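Local structure of xylooligosaccharide oxidase (Myceliophthora thermophila, 5L6G) at residues L241-S246 and M271-N276; I365-K370 and F426-G431. The protein oxidises the C1 hydroxyl of xylooligosaccharides and related sugars to lactones with a bicovalently bound FAD, passing the electrons to oxygen to give hydrogen peroxide. All coordinates share one frame; numbering follows the deposited sequence.

Contact 1: L241-S246 and M271-N276; sequences LPWTNS and MRVLGN. With NAG (2-acetamido-2-deoxy-beta-D-glucopyranose), chain F; XYP (beta-D-xylopyranose), chain H.
The indole of Trp243 carries Leu241 on one face, CD1 resting near the ring's border at 3.8 Å from its plane, while Val273 of strand 269-275 approaches the same ring obliquely, CG1 standing 4.3 Å from Trp243 CZ3. The other methyl of Val273, CG2, meets Leu241 CD1 at 4.3 Å, so one branched side chain touches both partners, one with each branch. The second flat group, the Arg272 guanidinium, takes O2 of a bound xylose at its edge and in its plane: NH1 donates over 2.8 Å, with the N-H...O angle bent to 139°. The chain runs extended from CG to NE and carries the charge well away from the strand, and Gln283 OE1 accepts from NE, which helps to fix the rotation of the group. Thr154, Glu412 and Tyr451 also hydrogen-bond this xylose. In the loop after strand 234-240, Asn245 bears an N-linked glycan through ND2, while its OD1 accepts from Asn248 N as the N-cap of helix 246-261. The two faces of the strand therefore differ: Val273 meets an apolar layer beneath the helix on one, and on the other Arg272 supplies a directional N-H donor to the substrate sugar, which it binds.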
ATOM      1  N   LEU A 241      -7.098 -10.504  22.419  1.00 16.66           N
ATOM      2  CA  LEU A 241      -8.430 -11.023  22.173  1.00 16.48           C
ATOM      3  C   LEU A 241      -8.412 -12.528  22.335  1.00 16.48           C
ATOM      4  O   LEU A 241      -7.517 -13.180  21.802  1.00 16.30           O
ATOM      5  CB  LEU A 241      -8.879 -10.675  20.760  1.00 16.13           C
ATOM      6  CG  LEU A 241      -8.983  -9.194  20.428  1.00 16.09           C
ATOM      7  CD1 LEU A 241      -9.153  -9.009  18.922  1.00 15.76           C
ATOM      8  CD2 LEU A 241     -10.120  -8.572  21.214  1.00 17.00           C
ATOM      9  N   PRO A 242      -9.418 -13.089  23.028  1.00 16.40           N
ATOM     10  CA  PRO A 242      -9.459 -14.524  23.281  1.00 16.94           C
ATOM     11  C   PRO A 242     -10.026 -15.305  22.112  1.00 16.60           C
ATOM     12  O   PRO A 242     -10.975 -16.076  22.277  1.00 16.47           O
ATOM     13  CB  PRO A 242     -10.388 -14.622  24.487  1.00 17.37           C
ATOM     14  CG  PRO A 242     -11.352 -13.523  24.254  1.00 17.04           C
ATOM     15  CD  PRO A 242     -10.514 -12.400  23.735  1.00 16.73           C
ATOM     16  N   TRP A 243      -9.423 -15.142  20.945  1.00 16.11           N
ATOM     17  CA  TRP A 243     -10.002 -15.683  19.728  1.00 16.37           C
ATOM     18  C   TRP A 243      -9.435 -17.076  19.432  1.00 17.02           C
ATOM     19  O   TRP A 243      -8.760 -17.307  18.441  1.00 17.03           O
ATOM     20  CB  TRP A 243      -9.801 -14.697  18.583  1.00 15.98           C
ATOM     21  CG  TRP A 243     -10.715 -13.488  18.651  1.00 15.77           C
ATOM     22  CD1 TRP A 243     -11.429 -13.035  19.735  1.00 16.19           C
ATOM     23  CD2 TRP A 243     -10.967 -12.563  17.597  1.00 15.65           C
ATOM     24  NE1 TRP A 243     -12.132 -11.919  19.401  1.00 16.19           N
ATOM     25  CE2 TRP A 243     -11.859 -11.594  18.097  1.00 15.72           C
ATOM     26  CE3 TRP A 243     -10.541 -12.475  16.265  1.00 15.12           C
ATOM     27  CZ2 TRP A 243     -12.325 -10.536  17.319  1.00 15.73           C
ATOM     28  CZ3 TRP A 243     -11.010 -11.420  15.484  1.00 15.15           C
ATOM     29  CH2 TRP A 243     -11.899 -10.469  16.021  1.00 15.25           C
ATOM     30  N   THR A 244      -9.752 -17.997  20.327  1.00 18.42           N
ATOM     31  CA  THR A 244      -9.169 -19.337  20.335  1.00 19.54           C
ATOM     32  C   THR A 244     -10.188 -20.400  19.960  1.00 19.83           C
ATOM     33  O   THR A 244      -9.852 -21.569  19.904  1.00 19.85           O
ATOM     34  CB  THR A 244      -8.654 -19.684  21.734  1.00 20.44           C
ATOM     35  OG1 THR A 244      -9.656 -19.322  22.695  1.00 21.15           O
ATOM     36  CG2 THR A 244      -7.358 -18.930  22.022  1.00 20.90           C
ATOM     37  N   ASN A 245     -11.439 -20.009  19.749  1.00 19.82           N
ATOM     38  CA  ASN A 245     -12.385 -20.892  19.088  1.00 20.43           C
ATOM     39  C   ASN A 245     -13.328 -20.080  18.213  1.00 19.37           C
ATOM     40  O   ASN A 245     -13.358 -18.845  18.290  1.00 18.68           O
ATOM     41  CB  ASN A 245     -13.140 -21.766  20.079  1.00 22.30           C
ATOM     42  CG  ASN A 245     -13.920 -20.970  21.091  1.00 24.62           C
ATOM     43  OD1 ASN A 245     -14.298 -19.833  20.848  1.00 22.65           O
ATOM     44  ND2 ASN A 245     -14.182 -21.598  22.255  1.00 28.51           N
ATOM     45  N   SER A 246     -14.067 -20.774  17.358  1.00 18.80           N
ATOM     46  CA  SER A 246     -14.876 -20.100  16.351  1.00 18.39           C
ATOM     47  C   SER A 246     -15.934 -19.198  16.990  1.00 18.37           C
ATOM     48  O   SER A 246     -16.169 -18.101  16.497  1.00 18.03           O
ATOM     49  CB  SER A 246     -15.528 -21.105  15.390  1.00 18.56           C
ATOM     50  OG  SER A 246     -16.417 -21.935  16.091  1.00 19.53           O
ATOM     51  N   MET A 271      -6.556   1.825  14.508  1.00 12.66           N
ATOM     52  CA  MET A 271      -6.527   0.491  15.122  1.00 12.54           C
ATOM     53  C   MET A 271      -6.731  -0.615  14.098  1.00 12.06           C
ATOM     54  O   MET A 271      -7.324  -0.390  13.064  1.00 11.72           O
ATOM     55  CB  MET A 271      -7.579   0.383  16.203  1.00 13.17           C
ATOM     56  CG  MET A 271      -7.398  -0.774  17.164  1.00 13.56           C
ATOM     57  SD  MET A 271      -8.393  -0.629  18.653  1.00 14.35           S
ATOM     58  CE  MET A 271     -10.019  -0.263  17.967  1.00 14.29           C
ATOM     59  N   ARG A 272      -6.201  -1.791  14.418  1.00 11.73           N
ATOM     60  CA  ARG A 272      -6.365  -2.988  13.627  1.00 11.65           C
ATOM     61  C   ARG A 272      -6.339  -4.221  14.535  1.00 11.60           C
ATOM     62  O   ARG A 272      -5.845  -4.171  15.656  1.00 12.23           O
ATOM     63  CB  ARG A 272      -5.220  -3.099  12.644  1.00 11.59           C
ATOM     64  CG  ARG A 272      -3.890  -3.469  13.305  1.00 12.09           C
ATOM     65  CD  ARG A 272      -2.730  -3.212  12.337  1.00 12.28           C
ATOM     66  NE  ARG A 272      -1.452  -3.609  12.891  1.00 12.85           N
ATOM     67  CZ  ARG A 272      -0.285  -3.422  12.291  1.00 13.24           C
ATOM     68  NH1 ARG A 272      -0.229  -2.819  11.115  1.00 13.07           N
ATOM     69  NH2 ARG A 272       0.829  -3.819  12.882  1.00 14.12           N
ATOM     70  N   VAL A 273      -6.887  -5.310  14.037  1.00 11.40           N
ATOM     71  CA  VAL A 273      -6.646  -6.623  14.605  1.00 11.51           C
ATOM     72  C   VAL A 273      -5.451  -7.210  13.883  1.00 11.59           C
ATOM     73  O   VAL A 273      -5.434  -7.228  12.670  1.00 11.09           O
ATOM     74  CB  VAL A 273      -7.848  -7.563  14.387  1.00 11.37           C
ATOM     75  CG1 VAL A 273      -7.526  -8.960  14.892  1.00 11.53           C
ATOM     76  CG2 VAL A 273      -9.089  -7.020  15.082  1.00 11.65           C
ATOM     77  N   LEU A 274      -4.460  -7.667  14.642  1.00 12.46           N
ATOM     78  CA  LEU A 274      -3.410  -8.535  14.125  1.00 12.67           C
ATOM     79  C   LEU A 274      -3.652  -9.908  14.704  1.00 12.49           C
ATOM     80  O   LEU A 274      -3.761 -10.051  15.904  1.00 12.74           O
ATOM     81  CB  LEU A 274      -2.029  -8.064  14.577  1.00 13.56           C
ATOM     82  CG  LEU A 274      -0.858  -8.999  14.242  1.00 14.18           C
ATOM     83  CD1 LEU A 274      -0.726  -9.167  12.730  1.00 14.04           C
ATOM     84  CD2 LEU A 274       0.437  -8.486  14.825  1.00 14.97           C
ATOM     85  N   GLY A 275      -3.754 -10.906  13.835  1.00 11.90           N
ATOM     86  CA  GLY A 275      -3.942 -12.278  14.248  1.00 11.96           C
ATOM     87  C   GLY A 275      -2.857 -13.130  13.648  1.00 11.74           C
ATOM     88  O   GLY A 275      -2.456 -12.918  12.507  1.00 11.53           O
ATOM     89  N   ASN A 276      -2.344 -14.062  14.442  1.00 11.83           N
ATOM     90  CA  ASN A 276      -1.536 -15.163  13.916  1.00 11.71           C
ATOM     91  C   ASN A 276      -1.942 -16.414  14.671  1.00 12.00           C
ATOM     92  O   ASN A 276      -2.867 -16.360  15.479  1.00 11.94           O
ATOM     93  CB  ASN A 276      -0.033 -14.854  14.023  1.00 11.79           C
ATOM     94  CG  ASN A 276       0.431 -14.597  15.437  1.00 12.20           C
ATOM     95  OD1 ASN A 276       0.232 -15.412  16.330  1.00 12.32           O
ATOM     96  ND2 ASN A 276       1.075 -13.444  15.649  1.00 12.10           N
TER
HETATM   97  C1  NAG F 507     -14.933 -21.007  23.344  1.00 26.96           C
HETATM   98  C2  NAG F 507     -16.005 -21.962  23.890  1.00 30.71           C
HETATM   99  C3  NAG F 507     -16.727 -21.364  25.082  1.00 32.84           C
HETATM  100  C4  NAG F 507     -15.720 -20.893  26.113  1.00 33.07           C
HETATM  101  C5  NAG F 507     -14.737 -19.926  25.446  1.00 32.19           C
HETATM  102  C6  NAG F 507     -13.661 -19.472  26.412  1.00 32.84           C
HETATM  103  C7  NAG F 507     -17.069 -23.426  22.244  1.00 34.12           C
HETATM  104  C8  NAG F 507     -18.223 -23.606  21.304  1.00 34.46           C
HETATM  105  N2  NAG F 507     -17.042 -22.282  22.930  1.00 31.72           N
HETATM  106  O3  NAG F 507     -17.598 -22.345  25.598  1.00 34.58           O
HETATM  107  O4  NAG F 507     -16.422 -20.242  27.141  1.00 36.40           O
HETATM  108  O5  NAG F 507     -14.076 -20.582  24.383  1.00 29.69           O
HETATM  109  O6  NAG F 507     -12.949 -18.405  25.838  1.00 35.26           O
HETATM  110  O7  NAG F 507     -16.214 -24.309  22.343  1.00 36.11           O
HETATM  111  O1  XYP H 509      -0.089  -3.599   6.617  1.00 35.63           O
HETATM  112  C1  XYP H 509       1.314  -3.785   6.793  1.00 32.88           C
HETATM  113  C2  XYP H 509       1.628  -3.833   8.287  1.00 32.75           C
HETATM  114  C3  XYP H 509       3.078  -4.230   8.533  1.00 33.05           C
HETATM  115  C4  XYP H 509       3.406  -5.517   7.783  1.00 32.92           C
HETATM  116  C5  XYP H 509       3.036  -5.395   6.299  1.00 32.40           C
HETATM  117  O2  XYP H 509       1.383  -2.535   8.828  1.00 27.57           O
HETATM  118  O3  XYP H 509       3.347  -4.325   9.942  1.00 34.47           O
HETATM  119  O4  XYP H 509       4.813  -5.778   7.851  1.00 31.47           O
HETATM  120  O5  XYP H 509       1.685  -4.981   6.127  1.00 34.32           O

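Contact 2: I365-K370 and F426-G431; sequences IETANK and FAFLDG. With XYS (alpha-D-xylopyranose), chain K; XYP (beta-D-xylopyranose), chain I.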
ATOM      1  N   ILE A 365      -9.723 -21.129  12.799  1.00 14.63           N
ATOM      2  CA  ILE A 365      -9.440 -22.033  13.895  1.00 15.24           C
ATOM      3  C   ILE A 365      -9.028 -23.407  13.395  1.00 15.97           C
ATOM      4  O   ILE A 365      -8.080 -23.975  13.891  1.00 16.49           O
ATOM      5  CB  ILE A 365     -10.621 -22.107  14.862  1.00 15.47           C
ATOM      6  CG1 ILE A 365     -10.897 -20.724  15.446  1.00 15.26           C
ATOM      7  CG2 ILE A 365     -10.342 -23.131  15.959  1.00 16.08           C
ATOM      8  CD1 ILE A 365      -9.717 -20.091  16.161  1.00 15.27           C
ATOM      9  N   GLU A 366      -9.695 -23.909  12.367  1.00 16.53           N
ATOM     10  CA  GLU A 366      -9.505 -25.283  11.929  1.00 17.54           C
ATOM     11  C   GLU A 366      -8.497 -25.448  10.827  1.00 16.69           C
ATOM     12  O   GLU A 366      -7.968 -26.533  10.648  1.00 16.68           O
ATOM     13  CB  GLU A 366     -10.839 -25.897  11.481  1.00 18.94           C
ATOM     14  CG  GLU A 366     -11.909 -25.880  12.548  1.00 20.52           C
ATOM     15  CD  GLU A 366     -11.567 -26.725  13.757  1.00 22.66           C
ATOM     16  OE1 GLU A 366     -10.692 -27.624  13.675  1.00 25.26           O
ATOM     17  OE2 GLU A 366     -12.178 -26.489  14.807  1.00 24.89           O
ATOM     18  N   THR A 367      -8.232 -24.382  10.073  1.00 15.60           N
ATOM     19  CA  THR A 367      -7.279 -24.460   8.979  1.00 15.15           C
ATOM     20  C   THR A 367      -6.074 -23.565   9.248  1.00 14.34           C
ATOM     21  O   THR A 367      -4.952 -24.062   9.407  1.00 14.18           O
ATOM     22  CB  THR A 367      -7.964 -24.146   7.631  1.00 15.16           C
ATOM     23  OG1 THR A 367      -8.998 -25.119   7.414  1.00 15.93           O
ATOM     24  CG2 THR A 367      -6.968 -24.221   6.481  1.00 15.21           C
ATOM     25  N   ALA A 368      -6.304 -22.251   9.323  1.00 13.73           N
ATOM     26  CA  ALA A 368      -5.187 -21.297   9.469  1.00 13.24           C
ATOM     27  C   ALA A 368      -4.302 -21.650  10.669  1.00 13.70           C
ATOM     28  O   ALA A 368      -3.084 -21.781  10.522  1.00 13.53           O
ATOM     29  CB  ALA A 368      -5.682 -19.863   9.568  1.00 12.81           C
ATOM     30  N   ASN A 369      -4.907 -21.889  11.822  1.00 13.90           N
ATOM     31  CA  ASN A 369      -4.115 -22.205  13.014  1.00 14.79           C
ATOM     32  C   ASN A 369      -3.223 -23.438  12.882  1.00 15.66           C
ATOM     33  O   ASN A 369      -2.226 -23.552  13.576  1.00 16.07           O
ATOM     34  CB  ASN A 369      -5.016 -22.336  14.229  1.00 15.09           C
ATOM     35  CG  ASN A 369      -5.373 -21.001  14.831  1.00 14.90           C
ATOM     36  OD1 ASN A 369      -4.944 -19.938  14.368  1.00 14.59           O
ATOM     37  ND2 ASN A 369      -6.189 -21.049  15.881  1.00 15.19           N
ATOM     38  N   LYS A 370      -3.562 -24.332  11.957  1.00 16.37           N
ATOM     39  CA  LYS A 370      -2.803 -25.562  11.739  1.00 17.39           C
ATOM     40  C   LYS A 370      -1.749 -25.461  10.662  1.00 17.08           C
ATOM     41  O   LYS A 370      -0.929 -26.378  10.524  1.00 17.74           O
ATOM     42  CB  LYS A 370      -3.749 -26.698  11.373  1.00 18.34           C
ATOM     43  CG  LYS A 370      -4.954 -26.825  12.283  1.00 19.12           C
ATOM     44  CD  LYS A 370      -4.582 -26.886  13.750  1.00 20.18           C
ATOM     45  CE  LYS A 370      -5.818 -27.071  14.623  1.00 20.74           C
ATOM     46  NZ  LYS A 370      -5.427 -27.291  16.040  1.00 21.37           N
ATOM     47  N   PHE A 426      -0.652 -21.892  -1.763  1.00 12.36           N
ATOM     48  CA  PHE A 426      -1.597 -20.836  -2.119  1.00 12.02           C
ATOM     49  C   PHE A 426      -3.019 -21.175  -1.705  1.00 11.97           C
ATOM     50  O   PHE A 426      -3.797 -20.287  -1.445  1.00 11.73           O
ATOM     51  CB  PHE A 426      -1.543 -20.546  -3.615  1.00 12.15           C
ATOM     52  CG  PHE A 426      -0.153 -20.337  -4.117  1.00 12.23           C
ATOM     53  CD1 PHE A 426       0.478 -19.127  -3.920  1.00 11.81           C
ATOM     54  CD2 PHE A 426       0.546 -21.378  -4.731  1.00 12.75           C
ATOM     55  CE1 PHE A 426       1.765 -18.926  -4.354  1.00 11.97           C
ATOM     56  CE2 PHE A 426       1.838 -21.185  -5.166  1.00 12.89           C
ATOM     57  CZ  PHE A 426       2.455 -19.966  -4.968  1.00 12.39           C
ATOM     58  N   ALA A 427      -3.349 -22.460  -1.662  1.00 12.34           N
ATOM     59  CA  ALA A 427      -4.700 -22.900  -1.315  1.00 12.53           C
ATOM     60  C   ALA A 427      -5.100 -22.412   0.076  1.00 12.19           C
ATOM     61  O   ALA A 427      -6.287 -22.222   0.357  1.00 12.06           O
ATOM     62  CB  ALA A 427      -4.797 -24.405  -1.394  1.00 13.18           C
ATOM     63  N   PHE A 428      -4.122 -22.196   0.939  1.00 12.01           N
ATOM     64  CA  PHE A 428      -4.417 -21.718   2.308  1.00 11.88           C
ATOM     65  C   PHE A 428      -5.089 -20.332   2.278  1.00 11.20           C
ATOM     66  O   PHE A 428      -6.247 -20.187   2.654  1.00 11.21           O
ATOM     67  CB  PHE A 428      -3.150 -21.749   3.191  1.00 12.06           C
ATOM     68  CG  PHE A 428      -3.234 -20.886   4.424  1.00 11.96           C
ATOM     69  CD1 PHE A 428      -4.402 -20.827   5.175  1.00 12.04           C
ATOM     70  CD2 PHE A 428      -2.131 -20.159   4.856  1.00 11.87           C
ATOM     71  CE1 PHE A 428      -4.482 -20.002   6.303  1.00 11.85           C
ATOM     72  CE2 PHE A 428      -2.208 -19.357   5.991  1.00 11.81           C
ATOM     73  CZ  PHE A 428      -3.382 -19.274   6.705  1.00 11.74           C
ATOM     74  N   LEU A 429      -4.382 -19.302   1.857  1.00 10.96           N
ATOM     75  CA  LEU A 429      -5.031 -17.997   1.772  1.00 10.68           C
ATOM     76  C   LEU A 429      -6.173 -17.974   0.774  1.00 10.71           C
ATOM     77  O   LEU A 429      -7.150 -17.257   0.989  1.00 10.53           O
ATOM     78  CB  LEU A 429      -4.036 -16.887   1.474  1.00 10.52           C
ATOM     79  CG  LEU A 429      -2.999 -16.693   2.576  1.00 10.57           C
ATOM     80  CD1 LEU A 429      -2.152 -15.477   2.250  1.00 10.41           C
ATOM     81  CD2 LEU A 429      -3.628 -16.575   3.968  1.00 10.58           C
ATOM     82  N   ASP A 430      -6.081 -18.750  -0.311  1.00 11.05           N
ATOM     83  CA  ASP A 430      -7.173 -18.773  -1.288  1.00 11.37           C
ATOM     84  C   ASP A 430      -8.477 -19.237  -0.652  1.00 11.55           C
ATOM     85  O   ASP A 430      -9.549 -18.667  -0.922  1.00 11.74           O
ATOM     86  CB  ASP A 430      -6.827 -19.658  -2.508  1.00 11.81           C
ATOM     87  CG  ASP A 430      -5.794 -19.007  -3.424  1.00 11.89           C
ATOM     88  OD1 ASP A 430      -5.472 -17.815  -3.187  1.00 11.00           O
ATOM     89  OD2 ASP A 430      -5.295 -19.691  -4.367  1.00 12.55           O
ATOM     90  N   GLY A 431      -8.386 -20.281   0.167  1.00 11.99           N
ATOM     91  CA  GLY A 431      -9.541 -20.845   0.820  1.00 12.14           C
ATOM     92  C   GLY A 431     -10.100 -19.867   1.844  1.00 12.13           C
ATOM     93  O   GLY A 431     -11.315 -19.761   2.016  1.00 11.91           O
TER
HETATM   94  C1  XYS K 512      -1.244 -22.947  17.584  1.00 25.95           C
HETATM   95  C2  XYS K 512      -2.570 -23.155  16.862  1.00 25.60           C
HETATM   96  C3  XYS K 512      -3.111 -24.565  17.104  1.00 24.73           C
HETATM   97  C4  XYS K 512      -2.037 -25.534  16.622  1.00 24.46           C
HETATM   98  C5  XYS K 512      -0.796 -25.320  17.468  1.00 25.25           C
HETATM   99  O1  XYS K 512      -1.507 -22.930  18.979  1.00 25.45           O
HETATM  100  O2  XYS K 512      -3.510 -22.179  17.299  1.00 26.79           O
HETATM  101  O3  XYS K 512      -4.361 -24.771  16.423  1.00 22.92           O
HETATM  102  O4  XYS K 512      -2.475 -26.886  16.727  1.00 24.32           O
HETATM  103  O5  XYS K 512      -0.298 -23.988  17.273  1.00 25.55           O
HETATM  104  O1  XYP I 510       3.029 -16.289  -8.092  1.00 19.29           O
HETATM  105  C1  XYP I 510       1.693 -16.715  -8.223  1.00 19.46           C
HETATM  106  C2  XYP I 510       1.686 -18.197  -8.601  1.00 19.79           C
HETATM  107  C3  XYP I 510       0.254 -18.667  -8.675  1.00 19.07           C
HETATM  108  C4  XYP I 510      -0.401 -18.420  -7.331  1.00 18.50           C
HETATM  109  C5  XYP I 510      -0.292 -16.960  -6.952  1.00 18.83           C
HETATM  110  O2  XYP I 510       2.355 -18.429  -9.857  1.00 20.76           O
HETATM  111  O3  XYP I 510       0.193 -20.064  -8.953  1.00 18.30           O
HETATM  112  O4  XYP I 510      -1.760 -18.832  -7.427  1.00 18.43           O
HETATM  113  O5  XYP I 510       1.073 -16.537  -6.962  1.00 20.41           O
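Ala368 and Phe428 join two helices, 354-368 and 426-437, that pack on the eight-stranded antiparallel sheet of the substrate domain, as in flavoproteins of the vanillyl-alcohol-oxidase (PCMH) type. Helix 354-368 is near its end here and widens into a pi-type turn over 365-368. Ala368 CB comes to the edge of the Phe428 ring, near its plane, and sits 3.5 Å from CE1. The aromatic side chain gets there because its CG is anti to the backbone N (chi1 161°), which swings the ring out from its own helix toward the neighbouring one. Thr367 adds a lighter touch, its CG2 coming obliquely to the ring at 4.5 Å from CD1. One face of the ring carries the next side chain of its own helix, Leu429, whose CD2 rests near the ring's border; Trp375 of strand 374-381 meets the ring edge-to-face and also touches Ala368, so helices and sheet share this apolar patch.

Each segment also holds a sugar. Phe426 lies beneath a xylose whose C4 is centred on the ring, 3.5 Å from its plane; the C4-H bond points at the ring centre, a CH-pi contact with the sugar lying nearly flat on the phenyl. Arg56 NH1 hydrogen-bonds the same sugar, and Tyr343 meets the Phe426 ring edge-to-face. At the end of the other segment, Asn369 lies beside a second xylose, CB against O2 and O3, ND2 near O2. The Lys370 chain bends at chi2 (-52°) and then runs straight to the ammonium group, bringing CD and CE alongside the sugar hydroxyls. Lys370 NZ thus grips two neighbouring oxygens, donating to XYS O3 at 2.8 Å and to XYS O4 at 3.1 Å.

Overall arrangement
Both contacts are small and apolar where their segments meet, and both belong to the region of the eight-stranded antiparallel sheet: contact 1 includes its strand 269-275, contact 2 joins two helices packed on it. All three touching residues of contact 1 are buried; in contact 2 Thr367 is partly exposed and the sugar-holding Lys370 exposed. Their centres are 15 Å apart and they touch: the Ile365 side chain packs on the backbone of 243-246, CD1 lying 3.7 Å from Trp243 O. Polar chemistry sits at the margins of each. In contact 1 it reaches inward, to the xylose in the substrate pocket, and outward to a covalent glycan; contact 2 holds its two xyloses outside that pocket, by stacking on one and lysine hydrogen bonds to the other.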